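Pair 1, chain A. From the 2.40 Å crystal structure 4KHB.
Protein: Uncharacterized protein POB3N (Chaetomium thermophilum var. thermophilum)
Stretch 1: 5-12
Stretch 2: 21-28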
# COMPACT_ATOMS: atom_id res chain seq x y z
N ALA A 5 28.40 14.78 -10.90
CA ALA A 5 27.84 14.73 -12.25
C ALA A 5 26.73 15.75 -12.46
O ALA A 5 26.07 16.16 -11.51
CB ALA A 5 27.32 13.33 -12.54
N ALA A 6 26.53 16.12 -13.71
CA ALA A 6 25.50 17.09 -14.06
C ALA A 6 24.14 16.41 -14.02
O ALA A 6 23.23 16.87 -13.34
CB ALA A 6 25.77 17.67 -15.45
N ILE A 7 24.03 15.32 -14.76
CA ILE A 7 22.84 14.48 -14.78
C ILE A 7 23.09 13.13 -14.12
O ILE A 7 24.11 12.49 -14.37
CB ILE A 7 22.37 14.23 -16.24
CG1 ILE A 7 21.48 15.37 -16.74
CG2 ILE A 7 21.56 12.94 -16.33
CD1 ILE A 7 21.20 16.44 -15.73
N GLU A 8 22.17 12.71 -13.25
CA GLU A 8 22.15 11.34 -12.78
C GLU A 8 20.93 10.63 -13.35
O GLU A 8 19.79 11.04 -13.10
CB GLU A 8 22.12 11.28 -11.25
CG GLU A 8 23.43 11.66 -10.58
CD GLU A 8 24.49 10.59 -10.76
OE1 GLU A 8 24.12 9.44 -11.08
OE2 GLU A 8 25.68 10.90 -10.57
N SER A 9 21.17 9.57 -14.11
CA SER A 9 20.09 8.91 -14.82
C SER A 9 19.89 7.49 -14.29
O SER A 9 20.85 6.83 -13.88
CB SER A 9 20.37 8.89 -16.32
OG SER A 9 19.30 8.29 -17.03
N PHE A 10 18.64 7.03 -14.31
CA PHE A 10 18.30 5.71 -13.83
C PHE A 10 17.29 5.10 -14.78
O PHE A 10 16.31 5.75 -15.15
CB PHE A 10 17.73 5.78 -12.41
CG PHE A 10 18.72 6.26 -11.38
CD1 PHE A 10 18.87 7.62 -11.12
CD2 PHE A 10 19.50 5.36 -10.67
CE1 PHE A 10 19.78 8.06 -10.17
CE2 PHE A 10 20.40 5.79 -9.72
CZ PHE A 10 20.55 7.14 -9.47
N ASP A 11 17.52 3.85 -15.18
CA ASP A 11 16.68 3.22 -16.18
C ASP A 11 15.66 2.26 -15.57
O ASP A 11 15.82 1.80 -14.44
CB ASP A 11 17.54 2.49 -17.21
CG ASP A 11 17.82 3.33 -18.44
OD1 ASP A 11 16.87 3.96 -18.95
OD2 ASP A 11 18.98 3.36 -18.89
N HIS A 12 14.60 1.98 -16.34
CA HIS A 12 13.57 1.02 -15.95
C HIS A 12 12.84 1.42 -14.67
O HIS A 12 12.69 0.61 -13.75
CB HIS A 12 14.16 -0.39 -15.82
CG HIS A 12 13.15 -1.48 -16.02
ND1 HIS A 12 12.43 -1.63 -17.18
CD2 HIS A 12 12.73 -2.47 -15.19
CE1 HIS A 12 11.62 -2.67 -17.07
NE2 HIS A 12 11.78 -3.19 -15.87
N PRO A 21 7.56 1.25 -17.81
CA PRO A 21 8.73 1.87 -17.19
C PRO A 21 9.23 3.03 -18.05
O PRO A 21 8.70 3.27 -19.14
CB PRO A 21 9.76 0.74 -17.19
CG PRO A 21 9.38 -0.10 -18.36
CD PRO A 21 7.87 -0.07 -18.39
N GLY A 22 10.23 3.75 -17.55
CA GLY A 22 10.73 4.92 -18.24
C GLY A 22 12.09 5.34 -17.72
O GLY A 22 12.68 4.65 -16.89
N LYS A 23 12.59 6.48 -18.19
CA LYS A 23 13.91 6.94 -17.80
C LYS A 23 13.80 8.06 -16.77
O LYS A 23 13.08 9.04 -16.97
CB LYS A 23 14.68 7.41 -19.03
CG LYS A 23 16.16 7.68 -18.81
CD LYS A 23 16.83 8.00 -20.13
CE LYS A 23 18.35 7.97 -20.02
NZ LYS A 23 19.01 8.44 -21.27
N CYS A 24 14.53 7.92 -15.67
CA CYS A 24 14.50 8.90 -14.59
C CYS A 24 15.80 9.69 -14.51
O CYS A 24 16.87 9.11 -14.28
CB CYS A 24 14.22 8.21 -13.26
SG CYS A 24 13.85 9.34 -11.89
N ARG A 25 15.72 11.00 -14.70
CA ARG A 25 16.90 11.86 -14.68
C ARG A 25 16.86 12.87 -13.54
O ARG A 25 15.87 13.59 -13.37
CB ARG A 25 17.08 12.58 -16.01
CG ARG A 25 17.72 11.69 -17.07
CD ARG A 25 17.11 11.81 -18.45
NE ARG A 25 18.14 11.69 -19.47
CZ ARG A 25 17.90 11.48 -20.76
NH1 ARG A 25 16.65 11.33 -21.19
NH2 ARG A 25 18.90 11.38 -21.62
N PHE A 26 17.92 12.88 -12.74
CA PHE A 26 18.05 13.84 -11.65
C PHE A 26 19.04 14.95 -12.02
O PHE A 26 20.12 14.69 -12.56
CB PHE A 26 18.47 13.13 -10.37
CG PHE A 26 17.42 12.21 -9.81
CD1 PHE A 26 16.44 12.70 -8.96
CD2 PHE A 26 17.43 10.86 -10.13
CE1 PHE A 26 15.47 11.85 -8.44
CE2 PHE A 26 16.46 10.01 -9.61
CZ PHE A 26 15.48 10.50 -8.77
N ALA A 27 18.65 16.20 -11.75
CA ALA A 27 19.51 17.37 -11.95
C ALA A 27 19.38 18.30 -10.75
O ALA A 27 18.52 18.09 -9.89
CB ALA A 27 19.15 18.11 -13.22
N GLU A 28 20.23 19.32 -10.71
CA GLU A 28 20.19 20.32 -9.64
C GLU A 28 18.84 21.02 -9.47
O GLU A 28 18.45 21.36 -8.35
CB GLU A 28 21.30 21.36 -9.85
CG GLU A 28 22.42 21.28 -8.82
CD GLU A 28 23.56 22.24 -9.11
OE1 GLU A 28 23.47 22.99 -10.10
OE2 GLU A 28 24.54 22.25 -8.34
O HOH W 1 22.34 19.14 -13.15

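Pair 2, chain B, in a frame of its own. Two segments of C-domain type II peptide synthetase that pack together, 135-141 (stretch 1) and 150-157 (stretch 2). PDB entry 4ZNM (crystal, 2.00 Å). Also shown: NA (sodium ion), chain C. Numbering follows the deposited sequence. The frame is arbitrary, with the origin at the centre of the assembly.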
# COMPACT_ATOMS: atom_id res chain seq x y z
N PRO B 135 11.27 -5.09 17.72
CA PRO B 135 11.65 -4.81 16.33
C PRO B 135 10.54 -4.09 15.55
O PRO B 135 9.38 -4.12 15.94
CB PRO B 135 11.89 -6.19 15.74
CG PRO B 135 10.90 -7.07 16.46
CD PRO B 135 10.81 -6.49 17.88
N LEU B 136 10.93 -3.46 14.46
CA LEU B 136 10.00 -2.91 13.49
C LEU B 136 9.96 -3.75 12.21
O LEU B 136 9.22 -3.42 11.27
CB LEU B 136 10.41 -1.48 13.18
CG LEU B 136 10.32 -0.52 14.38
CD1 LEU B 136 10.82 0.83 13.94
CD2 LEU B 136 8.91 -0.45 14.90
N LEU B 137 10.77 -4.81 12.16
CA LEU B 137 10.81 -5.72 11.02
C LEU B 137 11.01 -7.11 11.60
O LEU B 137 11.90 -7.29 12.40
CB LEU B 137 11.96 -5.38 10.06
CG LEU B 137 12.30 -6.37 8.95
CD1 LEU B 137 11.23 -6.38 7.84
CD2 LEU B 137 13.68 -6.06 8.31
N ARG B 138 10.17 -8.06 11.21
CA ARG B 138 10.40 -9.46 11.52
C ARG B 138 10.40 -10.30 10.26
O ARG B 138 9.85 -9.89 9.24
CB ARG B 138 9.35 -10.02 12.45
CG ARG B 138 9.39 -9.45 13.83
CD ARG B 138 8.56 -10.29 14.82
NE ARG B 138 7.12 -10.04 14.70
CZ ARG B 138 6.26 -10.82 14.04
NH1 ARG B 138 4.96 -10.49 14.04
NH2 ARG B 138 6.68 -11.92 13.39
N ALA B 139 10.95 -11.50 10.37
CA ALA B 139 10.98 -12.43 9.25
C ALA B 139 10.64 -13.83 9.70
O ALA B 139 11.08 -14.31 10.77
CB ALA B 139 12.34 -12.43 8.61
N VAL B 140 9.88 -14.50 8.85
CA VAL B 140 9.53 -15.88 9.05
C VAL B 140 9.89 -16.62 7.74
O VAL B 140 9.41 -16.28 6.67
CB VAL B 140 8.05 -16.04 9.39
CG1 VAL B 140 7.70 -17.48 9.60
CG2 VAL B 140 7.70 -15.22 10.64
N LEU B 141 10.74 -17.64 7.86
CA LEU B 141 11.12 -18.46 6.72
C LEU B 141 10.42 -19.82 6.78
O LEU B 141 10.62 -20.59 7.73
CB LEU B 141 12.63 -18.63 6.70
CG LEU B 141 13.15 -19.46 5.52
CD1 LEU B 141 13.03 -18.69 4.21
CD2 LEU B 141 14.57 -19.85 5.79
N VAL B 150 9.57 -20.19 1.33
CA VAL B 150 8.86 -18.92 1.27
C VAL B 150 9.37 -18.03 2.41
O VAL B 150 9.35 -18.43 3.56
CB VAL B 150 7.34 -19.13 1.38
CG1 VAL B 150 6.59 -17.77 1.42
CG2 VAL B 150 6.86 -19.95 0.23
N LEU B 151 9.84 -16.83 2.08
CA LEU B 151 10.29 -15.88 3.08
C LEU B 151 9.22 -14.81 3.27
O LEU B 151 8.86 -14.14 2.30
CB LEU B 151 11.59 -15.23 2.65
CG LEU B 151 12.09 -14.17 3.64
CD1 LEU B 151 12.34 -14.72 5.06
CD2 LEU B 151 13.32 -13.47 3.10
N VAL B 152 8.71 -14.68 4.50
CA VAL B 152 7.73 -13.63 4.81
C VAL B 152 8.35 -12.54 5.66
O VAL B 152 8.91 -12.79 6.72
CB VAL B 152 6.50 -14.17 5.56
CG1 VAL B 152 5.48 -13.05 5.83
CG2 VAL B 152 5.86 -15.32 4.77
N LEU B 153 8.25 -11.31 5.17
CA LEU B 153 8.64 -10.17 5.96
C LEU B 153 7.43 -9.35 6.42
O LEU B 153 6.42 -9.18 5.70
CB LEU B 153 9.58 -9.29 5.16
CG LEU B 153 10.81 -9.98 4.57
CD1 LEU B 153 11.68 -8.92 3.86
CD2 LEU B 153 11.59 -10.72 5.67
N ILE B 154 7.54 -8.83 7.63
CA ILE B 154 6.53 -7.95 8.16
C ILE B 154 7.21 -6.76 8.81
O ILE B 154 8.19 -6.89 9.52
CB ILE B 154 5.63 -8.67 9.15
CG1 ILE B 154 4.57 -7.71 9.68
CG2 ILE B 154 6.45 -9.28 10.24
CD1 ILE B 154 3.52 -8.41 10.51
N ALA B 155 6.66 -5.59 8.53
CA ALA B 155 7.22 -4.35 9.00
C ALA B 155 6.11 -3.40 9.37
O ALA B 155 5.04 -3.41 8.75
CB ALA B 155 8.09 -3.73 7.93
N HIS B 156 6.36 -2.55 10.36
CA HIS B 156 5.37 -1.59 10.73
C HIS B 156 5.22 -0.58 9.61
O HIS B 156 6.19 -0.11 9.00
CB HIS B 156 5.72 -0.90 12.04
CG HIS B 156 4.50 -0.35 12.72
ND1 HIS B 156 3.97 0.89 12.43
CD2 HIS B 156 3.66 -0.93 13.61
CE1 HIS B 156 2.87 1.07 13.14
NE2 HIS B 156 2.66 -0.02 13.87
N HIS B 157 3.98 -0.24 9.31
CA HIS B 157 3.66 0.51 8.11
C HIS B 157 3.90 2.02 8.29
O HIS B 157 3.80 2.80 7.32
CB HIS B 157 2.23 0.16 7.72
CG HIS B 157 1.83 0.54 6.32
ND1 HIS B 157 2.73 0.96 5.36
CD2 HIS B 157 0.62 0.56 5.73
CE1 HIS B 157 2.08 1.22 4.24
NE2 HIS B 157 0.80 0.99 4.44
NA NA C . 7.98 -3.58 17.67
O HOH W 2 7.37 -5.60 18.45

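The sharpest difference lies on the face that carries Ser A9 and Arg A25 in pair 1 and Ala B139 and Leu B153 in pair 2. In pair 1 the positions of Ser A9, Lys A23 and Arg A25 are polar: Ser A9 OG lies 3.2 Å from Lys A23 CE and 3.7 Å from Arg A25 CG, so the hydroxyl meets the aliphatic parts of two long cationic side chains. In pair 2 the matching positions, Ala B139, Leu B151 and Leu B153, are all hydrocarbon and buried. Ala B139 CB sits 3.5 Å from Leu B153 CD2 and 4.2 Å from Leu B151 CD1. Ser A9 and Ala B139 superpose with side-chain centres 0.3 Å apart, so a small residue occupies the same place in both; the contrast is set by its neighbours, Lys A23 and Arg A25 against Leu B151 and Leu B153. It does not extend to the next matched positions, where both pairs make an apolar contact: Ile A7 CD1 to Ala A27 CB at 3.6 Å corresponds to Leu B137 CD1 to Ala B155 CB at 4.1 Å.

Beneath this contrast the backbones agree. Fourteen central residues superpose with an RMSD of 0.7 Å, and the strand axes run antiparallel at 163° in pair 1 and 162° in pair 2, approaching to 4.6 and 4.7 Å. The hydrogen-bonded bridges coincide. Glu A8 pairs with Phe A26 (Glu A8 N to Phe A26 O 2.9 Å, Phe A26 N to Glu A8 O 2.6 Å), as Arg B138 does with Ile B154 (Arg B138 N to Ile B154 O 2.9 Å, Ile B154 N to Arg B138 O 3.0 Å). Phe A10 with Cys A24 likewise matches Val B140 with Val B152.

At the end of the ladder the solutions part. In pair 2, His B156 N donates directly to Leu B136 O at 3.1 Å. At the matched positions of pair 1 a water intervenes, donating to Ala A6 O at 2.4 Å and accepting from Glu A28 N at 3.2 Å. Ala A6 and Leu B136 are also the worst-matched listed pair, their CA atoms 1.7 Å apart.

The face bearing Phe A10 and Phe A26 is filled by aromatic bulk in pair 1: Phe A10 CE1 reaches Phe A26 CD2 at 3.7 Å, with ring centroids 5.8 Å apart and planes at 81°, an oblique arrangement. Pair 2 has Val B140 and Ile B154 there, and Ile B154 CG2 instead contacts Arg B138 CB at 3.7 Å and lies over one face of its guanidinium. Despite these different fillings, the buried areas are similar, 585 Å² and 566 Å².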